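Local structure of inositol monophosphatase family protein (Staphylococcus aureus subsp. aureus MSSA476, 4I3Y) at residues A[163-168]-A[177-182]; A[172-177]-A[259-264]; A[203-208]-A[247-252]; A[189-194]-A[214-219]; A[148-153]-A[197-202]. The protein probably hydrolyses inositol monophosphates to inositol and phosphate in a magnesium-dependent reaction of the lithium-inhibited phosphatase family. All blocks are in the same frame, centred on the assembly; numbering follows the deposited sequence.

How the contacts relate
Contacts 1 to 3 belong to the five-stranded sheet and the helices packed on it. Contacts 1 and 2 share helix 172-181: it packs on strand 162-164 through apolar groups and on helix 254-262 with a polar rim. Contact 3 is the backbone-bonded part of the sheet; strand 205-208 there neighbours strand 162-164 of contact 1. Contact 4 lies about 2 Å from the centre of the chain (centre to centre), beside the metal site, and mixes sulfur, amide and carbonyl groups. Contact 5, at the other end of helix 191-200, is only partly buried. It is held by a proline and a bridging water. Ser164 of contact 1 ties Asp194 of contact 4 to His206 of contact 3.

Contact 1: residues A[163-168]-A[177-182]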
# COMPACT_ATOMS: atom_id res chain seq x y z
N ILE A 163 -4.97 9.30 -6.20
CA ILE A 163 -3.86 9.20 -7.15
C ILE A 163 -2.57 8.83 -6.50
O ILE A 163 -2.42 8.98 -5.28
CB ILE A 163 -3.60 10.45 -7.99
CG1 ILE A 163 -3.37 11.69 -7.14
CG2 ILE A 163 -4.72 10.65 -8.99
CD1 ILE A 163 -2.95 12.78 -8.12
N SER A 164 -1.64 8.37 -7.33
CA SER A 164 -0.40 7.82 -6.86
C SER A 164 0.75 8.30 -7.73
O SER A 164 0.66 8.32 -8.99
CB SER A 164 -0.56 6.29 -6.93
OG SER A 164 0.65 5.60 -7.11
N PHE A 165 1.85 8.68 -7.08
CA PHE A 165 3.02 9.17 -7.80
C PHE A 165 4.10 9.36 -6.76
O PHE A 165 3.80 9.35 -5.53
CB PHE A 165 2.74 10.50 -8.55
CG PHE A 165 2.26 11.63 -7.65
CD1 PHE A 165 3.18 12.50 -7.04
CD2 PHE A 165 0.90 11.85 -7.44
CE1 PHE A 165 2.75 13.53 -6.21
CE2 PHE A 165 0.46 12.89 -6.61
CZ PHE A 165 1.39 13.71 -5.97
N ASN A 166 5.35 9.49 -7.24
CA ASN A 166 6.51 9.72 -6.37
C ASN A 166 6.59 11.23 -6.16
O ASN A 166 6.96 12.00 -7.05
CB ASN A 166 7.79 9.14 -6.99
CG ASN A 166 9.04 9.39 -6.14
OD1 ASN A 166 9.00 10.04 -5.10
ND2 ASN A 166 10.16 8.86 -6.59
N ALA A 167 6.19 11.65 -4.96
CA ALA A 167 6.10 13.09 -4.65
C ALA A 167 7.51 13.69 -4.36
O ALA A 167 7.65 14.90 -4.11
CB ALA A 167 5.20 13.29 -3.45
N GLN A 168 8.55 12.84 -4.34
CA GLN A 168 9.89 13.30 -3.91
C GLN A 168 10.68 13.76 -5.10
O GLN A 168 11.75 14.30 -4.95
CB GLN A 168 10.71 12.21 -3.24
CG GLN A 168 9.97 11.47 -2.16
CD GLN A 168 10.85 10.48 -1.42
OE1 GLN A 168 10.44 9.37 -1.13
NE2 GLN A 168 12.05 10.89 -1.14
N ASP A 177 -0.72 20.76 -6.31
CA ASP A 177 -1.86 20.85 -7.21
C ASP A 177 -2.52 19.50 -7.42
O ASP A 177 -3.76 19.43 -7.55
CB ASP A 177 -1.53 21.51 -8.55
CG ASP A 177 -1.10 22.96 -8.40
OD1 ASP A 177 -1.51 23.59 -7.39
OD2 ASP A 177 -0.33 23.45 -9.29
N LEU A 178 -1.71 18.44 -7.44
CA LEU A 178 -2.23 17.07 -7.61
C LEU A 178 -3.00 16.64 -6.35
O LEU A 178 -4.10 16.06 -6.45
CB LEU A 178 -1.06 16.11 -7.91
CG LEU A 178 -0.34 16.28 -9.26
CD1 LEU A 178 0.99 15.53 -9.29
CD2 LEU A 178 -1.24 15.75 -10.35
N PHE A 179 -2.43 16.88 -5.17
CA PHE A 179 -3.16 16.77 -3.87
C PHE A 179 -4.54 17.47 -3.88
O PHE A 179 -5.58 16.86 -3.59
CB PHE A 179 -2.34 17.38 -2.74
CG PHE A 179 -1.08 16.56 -2.31
CD1 PHE A 179 -0.85 15.29 -2.76
CD2 PHE A 179 -0.19 17.11 -1.39
CE1 PHE A 179 0.28 14.58 -2.38
CE2 PHE A 179 0.93 16.42 -0.96
CZ PHE A 179 1.17 15.12 -1.46
N ASP A 180 -4.57 18.78 -4.16
CA ASP A 180 -5.84 19.53 -4.14
C ASP A 180 -6.91 19.03 -5.13
O ASP A 180 -8.08 19.05 -4.80
CB ASP A 180 -5.63 21.03 -4.43
CG ASP A 180 -4.68 21.71 -3.44
OD1 ASP A 180 -4.50 21.18 -2.32
OD2 ASP A 180 -4.09 22.76 -3.81
N ALA A 181 -6.51 18.60 -6.32
CA ALA A 181 -7.48 18.21 -7.34
C ALA A 181 -7.96 16.76 -7.25
O ALA A 181 -8.91 16.42 -7.91
CB ALA A 181 -6.90 18.45 -8.71
N SER A 182 -7.33 15.92 -6.42
CA SER A 182 -7.74 14.49 -6.31
C SER A 182 -8.50 14.25 -5.01
O SER A 182 -8.57 15.15 -4.15
CB SER A 182 -6.54 13.57 -6.39
OG SER A 182 -5.56 14.10 -5.55
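The Phe165 ring takes Leu178 CD1 over one face. The methyl carbon sits 3.9 Å from the centroid of the Phe165 ring, only 15° off the normal, which makes a CH-pi contact. Leu178 CB also reaches this ring, 3.8 Å from Phe165 CE2. The ring of Phe179 comes in obliquely, with its CE1 3.9 Å from Phe165 CZ. Tyr185 stacks edge-to-face with both phenylalanines, so the three rings form one aromatic cluster. Phe165 CG lies between its backbone N and carbonyl carbon (chi1 58°), which turns the ring toward the helix. The contact packs strand 162-164 against helix 172-181, the first two elements of a beta-alpha-beta unit that ends in strand 184-185. Ile163 packs on the same leucine. Its CD1 meets Leu178 CB at 3.8 Å, and the two side chains cross at about a right angle. Ile163 CG1 rests against Ser182 just past the helix, 3.6 Å from Ser182 OG. That hydroxyl donates to Leu178 O, 2.6 Å from Ser182 OG, while Ile163 CG1 and CD1 pack against both its oxygen and Ser182 CB. Phe179 also packs on Gln168 of the second subunit.

Contact 2: residues A[172-177]-A[259-264]; sequences LDTVQD and KILNAN
Two helices of the alpha/beta part of the inositol monophosphatase fold meet here, helix 172-181 and the last turn of helix 254-262. The closest point is apolar. Ile260 CG2 touches Asp177 CB at 3.6 Å, so it is the methylene of the aspartate that does the packing. This branch of Ile260 stands anti to its backbone N, while CG1 lies beside that N with chi1 -66°. The longer branch ends in CD1, which approaches the carbonyl of the same aspartate, 4.1 Å from Asp177 O. Ile260 also packs on Leu178 and Ala181 of contact 1. Thr174 faces Leu261 one turn earlier. Its OG1 stands 4.2 Å from Leu261 CD2 and equally far from Leu261 CA. Thr174 OG1 is also 4.2 Å from Ile260 O, too far for a hydrogen bond. Thr174 OG1 is buried by the contact and has no polar partner in the model. Leu261 points its CB away from helix 172-181, yet the end of the side chain swings back toward it and reaches Leu178 as well. The C-terminal residue Arg271 packs on Thr174. The outer side of the contact is polar and more exposed. There the carboxylate of Asp177 and the amide of Asn264 cross with their planes 63° apart, and Asp177 OD2 stays 3.9 Å from Asn264 ND2.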
# COMPACT_ATOMS: atom_id res chain seq x y z
N LEU A 172 7.31 20.85 -5.82
CA LEU A 172 6.30 20.82 -4.77
C LEU A 172 4.97 21.51 -5.10
O LEU A 172 3.94 21.11 -4.56
CB LEU A 172 6.84 21.39 -3.49
CG LEU A 172 7.69 20.51 -2.56
CD1 LEU A 172 7.70 19.05 -2.93
CD2 LEU A 172 9.10 21.05 -2.36
N ASP A 173 4.99 22.53 -5.97
CA ASP A 173 3.77 23.24 -6.32
C ASP A 173 2.94 22.28 -7.08
O ASP A 173 1.75 22.22 -6.88
CB ASP A 173 4.02 24.41 -7.26
CG ASP A 173 4.10 25.71 -6.57
OD1 ASP A 173 4.54 25.76 -5.39
OD2 ASP A 173 3.74 26.71 -7.22
N THR A 174 3.56 21.56 -7.99
CA THR A 174 2.78 20.58 -8.74
C THR A 174 2.32 19.39 -7.92
O THR A 174 1.18 18.96 -8.03
CB THR A 174 3.24 20.30 -10.21
OG1 THR A 174 2.96 18.96 -10.61
CG2 THR A 174 4.63 20.70 -10.54
N VAL A 175 3.15 18.97 -6.98
CA VAL A 175 2.65 18.00 -5.98
C VAL A 175 1.40 18.54 -5.25
O VAL A 175 0.37 17.86 -5.11
CB VAL A 175 3.75 17.66 -4.96
CG1 VAL A 175 3.16 16.78 -3.86
CG2 VAL A 175 4.91 16.93 -5.66
N GLN A 176 1.48 19.77 -4.76
CA GLN A 176 0.32 20.40 -4.10
C GLN A 176 -0.92 20.43 -5.03
O GLN A 176 -2.06 20.08 -4.62
CB GLN A 176 0.71 21.77 -3.53
CG GLN A 176 -0.36 22.42 -2.61
CD GLN A 176 -0.65 21.64 -1.34
OE1 GLN A 176 -1.72 21.06 -1.20
NE2 GLN A 176 0.28 21.61 -0.42
N ASP A 177 -0.72 20.76 -6.31
CA ASP A 177 -1.86 20.85 -7.21
C ASP A 177 -2.52 19.50 -7.42
O ASP A 177 -3.76 19.43 -7.55
CB ASP A 177 -1.53 21.51 -8.55
CG ASP A 177 -1.10 22.96 -8.40
OD1 ASP A 177 -1.51 23.59 -7.39
OD2 ASP A 177 -0.33 23.45 -9.29
N LYS A 259 -2.94 18.03 -17.55
CA LYS A 259 -2.94 19.48 -17.58
C LYS A 259 -2.34 20.05 -16.26
O LYS A 259 -1.53 20.97 -16.30
CB LYS A 259 -4.31 20.04 -17.98
CG LYS A 259 -5.22 20.29 -16.81
CD LYS A 259 -5.85 21.70 -16.87
CE LYS A 259 -7.23 21.68 -16.16
NZ LYS A 259 -7.12 21.05 -14.81
N ILE A 260 -2.69 19.47 -15.11
CA ILE A 260 -1.98 19.82 -13.83
C ILE A 260 -0.45 19.63 -13.92
O ILE A 260 0.33 20.46 -13.45
CB ILE A 260 -2.51 19.03 -12.63
CG1 ILE A 260 -3.94 19.44 -12.32
CG2 ILE A 260 -1.72 19.33 -11.37
CD1 ILE A 260 -4.65 18.44 -11.41
N LEU A 261 0.01 18.50 -14.45
CA LEU A 261 1.44 18.25 -14.51
C LEU A 261 2.16 19.29 -15.37
O LEU A 261 3.34 19.58 -15.15
CB LEU A 261 1.72 16.84 -15.12
CG LEU A 261 1.53 15.62 -14.21
CD1 LEU A 261 1.46 14.34 -15.05
CD2 LEU A 261 2.58 15.55 -13.11
N ASN A 262 1.51 19.75 -16.43
CA ASN A 262 2.17 20.56 -17.41
C ASN A 262 1.97 22.10 -17.14
O ASN A 262 2.64 22.93 -17.78
CB ASN A 262 1.72 20.15 -18.82
CG ASN A 262 2.22 18.76 -19.22
OD1 ASN A 262 3.42 18.45 -19.08
ND2 ASN A 262 1.33 17.92 -19.74
N ALA A 263 1.07 22.44 -16.22
CA ALA A 263 0.77 23.84 -15.84
C ALA A 263 1.98 24.52 -15.30
O ALA A 263 2.90 23.85 -14.79
CB ALA A 263 -0.35 23.89 -14.79
N ASN A 264 1.99 25.85 -15.37
CA ASN A 264 3.00 26.68 -14.68
C ASN A 264 4.47 26.34 -15.01
O ASN A 264 5.31 26.46 -14.17
CB ASN A 264 2.79 26.62 -13.15
CG ASN A 264 1.37 26.97 -12.74
OD1 ASN A 264 0.75 27.90 -13.29
ND2 ASN A 264 0.82 26.20 -11.79

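Contact 3: residues A[203-208]-A[247-252]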
# COMPACT_ATOMS: atom_id res chain seq x y z
N PHE A 203 -7.29 3.27 -7.91
CA PHE A 203 -6.67 4.60 -8.12
C PHE A 203 -7.20 5.16 -9.45
O PHE A 203 -7.48 4.39 -10.37
CB PHE A 203 -5.13 4.43 -8.25
CG PHE A 203 -4.43 4.00 -6.97
CD1 PHE A 203 -5.10 3.95 -5.77
CD2 PHE A 203 -3.04 3.79 -6.98
CE1 PHE A 203 -4.42 3.57 -4.58
CE2 PHE A 203 -2.35 3.44 -5.83
CZ PHE A 203 -3.05 3.31 -4.62
N GLY A 204 -7.32 6.50 -9.52
CA GLY A 204 -7.60 7.21 -10.78
C GLY A 204 -6.43 7.20 -11.72
O GLY A 204 -6.64 7.08 -12.94
N ALA A 205 -5.21 7.28 -11.19
CA ALA A 205 -4.04 7.41 -12.05
C ALA A 205 -2.78 7.13 -11.26
O ALA A 205 -2.79 7.22 -10.03
CB ALA A 205 -4.00 8.82 -12.72
N HIS A 206 -1.74 6.69 -11.98
CA HIS A 206 -0.42 6.50 -11.43
C HIS A 206 0.54 7.20 -12.38
O HIS A 206 0.46 7.05 -13.62
CB HIS A 206 0.03 5.01 -11.27
CG HIS A 206 1.47 4.86 -10.86
ND1 HIS A 206 1.96 5.32 -9.66
CD2 HIS A 206 2.53 4.26 -11.48
CE1 HIS A 206 3.25 5.07 -9.57
NE2 HIS A 206 3.63 4.44 -10.67
N ILE A 207 1.44 7.97 -11.80
CA ILE A 207 2.44 8.69 -12.64
C ILE A 207 3.81 8.21 -12.24
O ILE A 207 4.07 8.05 -11.01
CB ILE A 207 2.42 10.19 -12.30
CG1 ILE A 207 1.07 10.81 -12.72
CG2 ILE A 207 3.62 10.93 -12.90
CD1 ILE A 207 0.74 12.06 -11.91
N ASN A 208 4.69 7.97 -13.23
CA ASN A 208 6.16 7.74 -13.02
C ASN A 208 6.92 8.61 -14.08
O ASN A 208 6.80 8.38 -15.31
CB ASN A 208 6.58 6.25 -13.08
CG ASN A 208 8.10 6.03 -12.79
OD1 ASN A 208 8.97 6.84 -13.18
ND2 ASN A 208 8.41 4.90 -12.13
N ILE A 247 2.08 8.24 -17.64
CA ILE A 247 0.92 8.12 -16.81
C ILE A 247 0.12 6.88 -17.25
O ILE A 247 0.01 6.62 -18.44
CB ILE A 247 0.02 9.38 -16.90
CG1 ILE A 247 -1.25 9.19 -16.06
CG2 ILE A 247 -0.31 9.71 -18.38
CD1 ILE A 247 -2.03 10.48 -15.73
N ILE A 248 -0.34 6.07 -16.32
CA ILE A 248 -1.49 5.17 -16.60
C ILE A 248 -2.72 5.72 -15.84
O ILE A 248 -2.62 6.01 -14.64
CB ILE A 248 -1.18 3.69 -16.28
CG1 ILE A 248 -2.38 2.82 -16.71
CG2 ILE A 248 -0.72 3.53 -14.81
CD1 ILE A 248 -2.00 1.35 -16.70
N SER A 249 -3.86 5.89 -16.54
CA SER A 249 -5.00 6.59 -15.93
C SER A 249 -6.32 6.07 -16.37
O SER A 249 -6.51 5.60 -17.51
CB SER A 249 -4.92 8.10 -16.28
OG SER A 249 -6.15 8.76 -16.02
N ASN A 250 -7.27 6.12 -15.46
CA ASN A 250 -8.68 6.04 -15.84
C ASN A 250 -8.99 7.06 -16.99
O ASN A 250 -8.43 8.16 -16.99
CB ASN A 250 -9.51 6.38 -14.60
CG ASN A 250 -10.99 6.03 -14.77
OD1 ASN A 250 -11.73 6.75 -15.45
ND2 ASN A 250 -11.42 4.95 -14.10
N LYS A 251 -9.93 6.74 -17.92
CA LYS A 251 -10.23 7.65 -19.04
C LYS A 251 -10.78 9.01 -18.52
O LYS A 251 -10.49 10.03 -19.09
CB LYS A 251 -11.25 7.03 -19.98
CG LYS A 251 -12.63 6.82 -19.35
CD LYS A 251 -13.43 5.83 -20.22
CE LYS A 251 -14.86 5.74 -19.70
NZ LYS A 251 -15.63 4.69 -20.42
N ALA A 252 -11.52 9.03 -17.41
CA ALA A 252 -12.19 10.24 -17.01
C ALA A 252 -11.32 11.27 -16.27
O ALA A 252 -11.76 12.39 -16.01
CB ALA A 252 -13.47 9.92 -16.24
O HOH W 1 -9.05 3.64 -12.69
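Strands 205-208 and 246-249 pair antiparallel inside the mixed five-stranded sheet, and their tight part is the run from Gly204 to Ile207. His206 and Ile248 form the hydrogen-bonded pair. His206 N donates to Ile248 O at 2.9 Å, and Ile248 N returns a bond to His206 O at 3.0 Å. Both donors lie nearly along the axis of the acceptor carbonyl. A third backbone bond runs from Asn250 N to Gly204 O at 2.8 Å. The flanking pairs, Ala205 with Ser249 and Ile207 with Ile247, are non-hydrogen-bonded. On their face Ala205 CB meets Ser249 CB at 3.7 Å, and Ile247 CD1 comes to 4.0 Å from Ala205 CB. Ile247 CG1 stands anti to its backbone N (chi1 176°), which carries CD1 across to Ala205 and Ile207. Helix 254-262 covers this face through His254 and Val257. On the other face His206 CB and Ile248 CG2 meet at 3.9 Å, under helix 191-200; the His206 imidazole is held at ND1 by Ser164. At Phe203 the direct pairing gives way to water. One water links the two chains, giving a bond to Phe203 O and taking one from Asn250 ND2, which also binds Pro154 O. Asn250 OD1 accepts from Ala252 N at 3.0 Å, in the carbonyl plane and on a lone pair, which makes an Asx turn.

Contact 4: residues A[189-194]-A[214-219]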
# COMPACT_ATOMS: atom_id res chain seq x y z
N GLY A 189 4.37 1.97 -4.20
CA GLY A 189 5.80 2.05 -4.42
C GLY A 189 6.43 1.03 -5.35
O GLY A 189 7.68 0.94 -5.45
N ALA A 190 5.60 0.23 -6.01
CA ALA A 190 6.03 -0.57 -7.15
C ALA A 190 5.24 -0.13 -8.37
O ALA A 190 4.04 -0.22 -8.38
CB ALA A 190 5.81 -2.07 -6.84
N CYS A 191 5.90 0.31 -9.44
CA CYS A 191 5.19 0.79 -10.64
C CYS A 191 4.10 -0.18 -11.11
O CYS A 191 2.99 0.22 -11.42
CB CYS A 191 6.16 1.05 -11.79
SG CYS A 191 5.38 1.85 -13.22
N GLY A 192 4.46 -1.46 -11.22
CA GLY A 192 3.47 -2.42 -11.66
C GLY A 192 2.30 -2.58 -10.75
O GLY A 192 1.22 -2.87 -11.19
N LEU A 193 2.50 -2.44 -9.44
CA LEU A 193 1.38 -2.58 -8.51
C LEU A 193 0.51 -1.33 -8.45
O LEU A 193 -0.76 -1.40 -8.40
CB LEU A 193 1.93 -2.89 -7.09
CG LEU A 193 2.54 -4.33 -7.04
CD1 LEU A 193 2.95 -4.59 -5.60
CD2 LEU A 193 1.63 -5.47 -7.57
N ASP A 194 1.16 -0.17 -8.40
CA ASP A 194 0.39 1.06 -8.43
C ASP A 194 -0.36 1.09 -9.78
O ASP A 194 -1.50 1.61 -9.85
CB ASP A 194 1.31 2.30 -8.34
CG ASP A 194 1.85 2.58 -6.93
OD1 ASP A 194 1.10 3.16 -6.06
OD2 ASP A 194 3.07 2.28 -6.73
N TRP A 214 11.23 -1.77 -18.64
CA TRP A 214 10.76 -2.93 -17.86
C TRP A 214 9.76 -2.53 -16.75
O TRP A 214 8.93 -3.34 -16.39
CB TRP A 214 11.94 -3.74 -17.30
CG TRP A 214 13.02 -2.85 -16.70
CD1 TRP A 214 12.97 -2.26 -15.46
CD2 TRP A 214 14.24 -2.41 -17.31
NE1 TRP A 214 14.10 -1.51 -15.26
CE2 TRP A 214 14.92 -1.61 -16.37
CE3 TRP A 214 14.86 -2.68 -18.55
CZ2 TRP A 214 16.19 -1.02 -16.61
CZ3 TRP A 214 16.13 -2.08 -18.80
CH2 TRP A 214 16.77 -1.26 -17.85
N ASP A 215 9.84 -1.29 -16.22
CA ASP A 215 8.87 -0.85 -15.17
C ASP A 215 7.43 -0.70 -15.71
O ASP A 215 6.46 -0.75 -14.94
CB ASP A 215 9.27 0.51 -14.55
CG ASP A 215 10.65 0.52 -13.97
OD1 ASP A 215 11.03 -0.38 -13.16
OD2 ASP A 215 11.37 1.47 -14.34
N ILE A 216 7.30 -0.48 -17.02
CA ILE A 216 6.00 -0.24 -17.66
C ILE A 216 5.57 -1.25 -18.74
O ILE A 216 4.51 -1.08 -19.36
CB ILE A 216 5.92 1.20 -18.25
CG1 ILE A 216 7.01 1.48 -19.33
CG2 ILE A 216 6.10 2.21 -17.10
CD1 ILE A 216 6.68 2.72 -20.16
N ALA A 217 6.38 -2.28 -18.97
CA ALA A 217 6.26 -3.08 -20.20
C ALA A 217 4.93 -3.83 -20.28
O ALA A 217 4.31 -3.88 -21.33
CB ALA A 217 7.44 -4.05 -20.32
N ALA A 218 4.46 -4.39 -19.16
CA ALA A 218 3.21 -5.17 -19.16
C ALA A 218 1.96 -4.31 -19.28
O ALA A 218 0.91 -4.76 -19.78
CB ALA A 218 3.13 -5.97 -17.86
N GLN A 219 2.06 -3.08 -18.77
CA GLN A 219 0.94 -2.21 -18.62
C GLN A 219 0.28 -1.80 -19.96
O GLN A 219 -0.96 -1.55 -20.00
CB GLN A 219 1.33 -0.95 -17.83
CG GLN A 219 1.61 -1.19 -16.34
CD GLN A 219 3.05 -1.50 -16.03
OE1 GLN A 219 3.67 -2.40 -16.66
NE2 GLN A 219 3.59 -0.84 -15.00
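Cys191 points at the backbone of Asp215 where the start of helix 191-200 meets the short helix 213-216. The sulfur of Cys191 is anti to its backbone N (chi1 -173°), which aims it across the contact at the end of the short helix. It lies 3.3 Å from Asp215 O, with Ile216 CG2 at 4.0 Å and Gln219 NE2 at 3.7 Å from the same Cys191 SG. Nearer the backbones, Cys191 CB and Asp215 CB stand 4.2 Å apart. The Gln219 chain is bent at chi2 (91°), which folds its amide back over its own segment. There Gln219 NE2 donates to Asp215 O at 2.9 Å, in the carbonyl plane and on a lone pair. The same nitrogen also bonds Ser195 OG, so two partners fix the turn of the amide. Its NE2 then lies against Gly192 CA, 3.7 Å away, where the glycine presents only backbone. Gly192 N is bonded to Asp97 OD2. Within segment 189-194, Asp194 OD2 takes a bond from Gly189 N on its syn side and closes the loop before the helix. The contact lies beside the magnesium site, probably in the active-site region. Asp94, which binds magnesium, lies close to Asp215 OD1, as does Asp97, while Asp215 OD2 accepts from Lys212 N. A phosphate ion, probably from the crystallisation liquor, lies about 3 Å from the Asp215 side chain (nearest atoms). The closeness of Asp215, Asp94 and Asp97 is consistent with a site that gathers metal ions.

Contact 5: residues A[148-153]-A[197-202]; sequences IKMEEP and RVAKGQ
Pro153 lays its ring over the C-terminal end of helix 191-200. Its CB meets Gly201 CA at 3.6 Å, and its CD is 3.8 Å from Ala199 O. Gly201 ends the helix in a Schellman motif. It has positive phi (88°), and Gly201 N bonds back to Val198 O while Gln202 N bonds weakly to Arg197 O. The glycine has no side chain, so the proline can come close to its backbone. The contact links this helix end to the residues just after strand 148-150, an outermost strand of the seven-stranded sheet within this chain. Met150 completes the apolar part. Its chain bends at chi3 (76°), which turns the methyl group toward the helix. Met150 CE touches Ala199 CB at 4.0 Å. The outer side is more polar. Lys149 and Glu151 form a salt bridge within their own segment, and Glu152 makes a salt bridge with Lys251, outside the two segments. On the helix side, Arg197 makes a salt bridge to Asp108 of the second subunit, which places this helix end near the subunit interface. Between the two backbones, Ala199 O and Glu151 O are joined through one water. The water donates to both carbonyls, at 2.6 Å from Ala199 O and 2.7 Å from Glu151 O.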
# COMPACT_ATOMS: atom_id res chain seq x y z
N ILE A 148 -9.56 -14.71 -12.36
CA ILE A 148 -10.81 -13.96 -12.35
C ILE A 148 -10.68 -12.84 -13.40
O ILE A 148 -9.72 -12.13 -13.36
CB ILE A 148 -11.12 -13.46 -10.94
CG1 ILE A 148 -11.57 -14.67 -10.04
CG2 ILE A 148 -12.14 -12.35 -10.98
CD1 ILE A 148 -11.08 -14.67 -8.58
N LYS A 149 -11.62 -12.69 -14.35
CA LYS A 149 -11.47 -11.76 -15.48
C LYS A 149 -11.74 -10.32 -15.01
O LYS A 149 -12.73 -10.06 -14.35
CB LYS A 149 -12.39 -12.13 -16.69
CG LYS A 149 -12.12 -11.40 -18.02
CD LYS A 149 -13.02 -11.96 -19.16
CE LYS A 149 -12.78 -11.30 -20.51
NZ LYS A 149 -12.83 -9.81 -20.36
N MET A 150 -10.81 -9.41 -15.33
CA MET A 150 -10.96 -7.99 -15.06
C MET A 150 -11.79 -7.30 -16.15
O MET A 150 -11.69 -7.68 -17.33
CB MET A 150 -9.56 -7.36 -15.00
CG MET A 150 -8.66 -7.96 -13.93
SD MET A 150 -6.88 -7.51 -14.02
CE MET A 150 -7.03 -5.83 -13.37
N GLU A 151 -12.56 -6.26 -15.80
CA GLU A 151 -13.29 -5.48 -16.81
C GLU A 151 -12.96 -3.99 -16.69
O GLU A 151 -12.46 -3.54 -15.65
CB GLU A 151 -14.82 -5.69 -16.74
CG GLU A 151 -15.39 -7.12 -16.91
CD GLU A 151 -15.07 -7.76 -18.22
OE1 GLU A 151 -14.73 -7.09 -19.20
OE2 GLU A 151 -15.11 -8.98 -18.30
N GLU A 152 -13.26 -3.21 -17.71
CA GLU A 152 -12.94 -1.79 -17.65
C GLU A 152 -13.51 -1.18 -16.32
O GLU A 152 -14.69 -1.45 -15.95
CB GLU A 152 -13.45 -1.05 -18.93
CG GLU A 152 -13.33 0.49 -18.81
CD GLU A 152 -14.19 1.25 -19.81
OE1 GLU A 152 -14.81 0.56 -20.65
OE2 GLU A 152 -14.28 2.51 -19.76
N PRO A 153 -12.68 -0.42 -15.57
CA PRO A 153 -13.18 0.18 -14.31
C PRO A 153 -14.30 1.23 -14.53
O PRO A 153 -14.38 1.76 -15.65
CB PRO A 153 -11.94 0.88 -13.75
CG PRO A 153 -10.98 1.09 -14.90
CD PRO A 153 -11.30 0.02 -15.92
N ARG A 197 -3.49 -1.02 -9.50
CA ARG A 197 -4.58 -0.32 -8.73
C ARG A 197 -5.39 0.58 -9.69
O ARG A 197 -6.59 0.74 -9.54
CB ARG A 197 -4.01 0.46 -7.60
CG ARG A 197 -3.22 -0.45 -6.65
CD ARG A 197 -3.81 -0.30 -5.25
NE ARG A 197 -3.11 -1.16 -4.32
CZ ARG A 197 -3.28 -1.11 -3.00
NH1 ARG A 197 -4.16 -0.29 -2.42
NH2 ARG A 197 -2.58 -1.90 -2.25
N VAL A 198 -4.74 1.12 -10.73
CA VAL A 198 -5.49 1.95 -11.72
C VAL A 198 -6.39 1.01 -12.53
O VAL A 198 -7.59 1.28 -12.71
CB VAL A 198 -4.53 2.79 -12.61
CG1 VAL A 198 -5.32 3.54 -13.71
CG2 VAL A 198 -3.74 3.81 -11.76
N ALA A 199 -5.83 -0.14 -12.92
CA ALA A 199 -6.54 -1.09 -13.84
C ALA A 199 -7.78 -1.63 -13.15
O ALA A 199 -8.79 -1.82 -13.79
CB ALA A 199 -5.63 -2.23 -14.26
N LYS A 200 -7.67 -1.81 -11.83
CA LYS A 200 -8.73 -2.34 -10.98
C LYS A 200 -9.77 -1.25 -10.74
O LYS A 200 -10.91 -1.57 -10.41
CB LYS A 200 -8.14 -2.80 -9.62
CG LYS A 200 -7.43 -4.16 -9.68
CD LYS A 200 -6.92 -4.61 -8.29
CE LYS A 200 -5.47 -4.18 -8.06
NZ LYS A 200 -4.89 -4.32 -6.66
N GLY A 201 -9.37 0.02 -10.90
CA GLY A 201 -10.27 1.15 -10.59
C GLY A 201 -10.23 1.65 -9.14
O GLY A 201 -11.06 2.47 -8.74
N GLN A 202 -9.23 1.16 -8.35
CA GLN A 202 -8.90 1.63 -6.96
C GLN A 202 -8.17 3.01 -6.93
O GLN A 202 -8.44 3.81 -6.06
CB GLN A 202 -7.98 0.58 -6.24
CG GLN A 202 -8.60 -0.82 -6.25
CD GLN A 202 -7.58 -1.82 -5.74
OE1 GLN A 202 -6.54 -2.01 -6.37
NE2 GLN A 202 -7.86 -2.44 -4.59
O HOH W 2 -10.99 -3.08 -13.46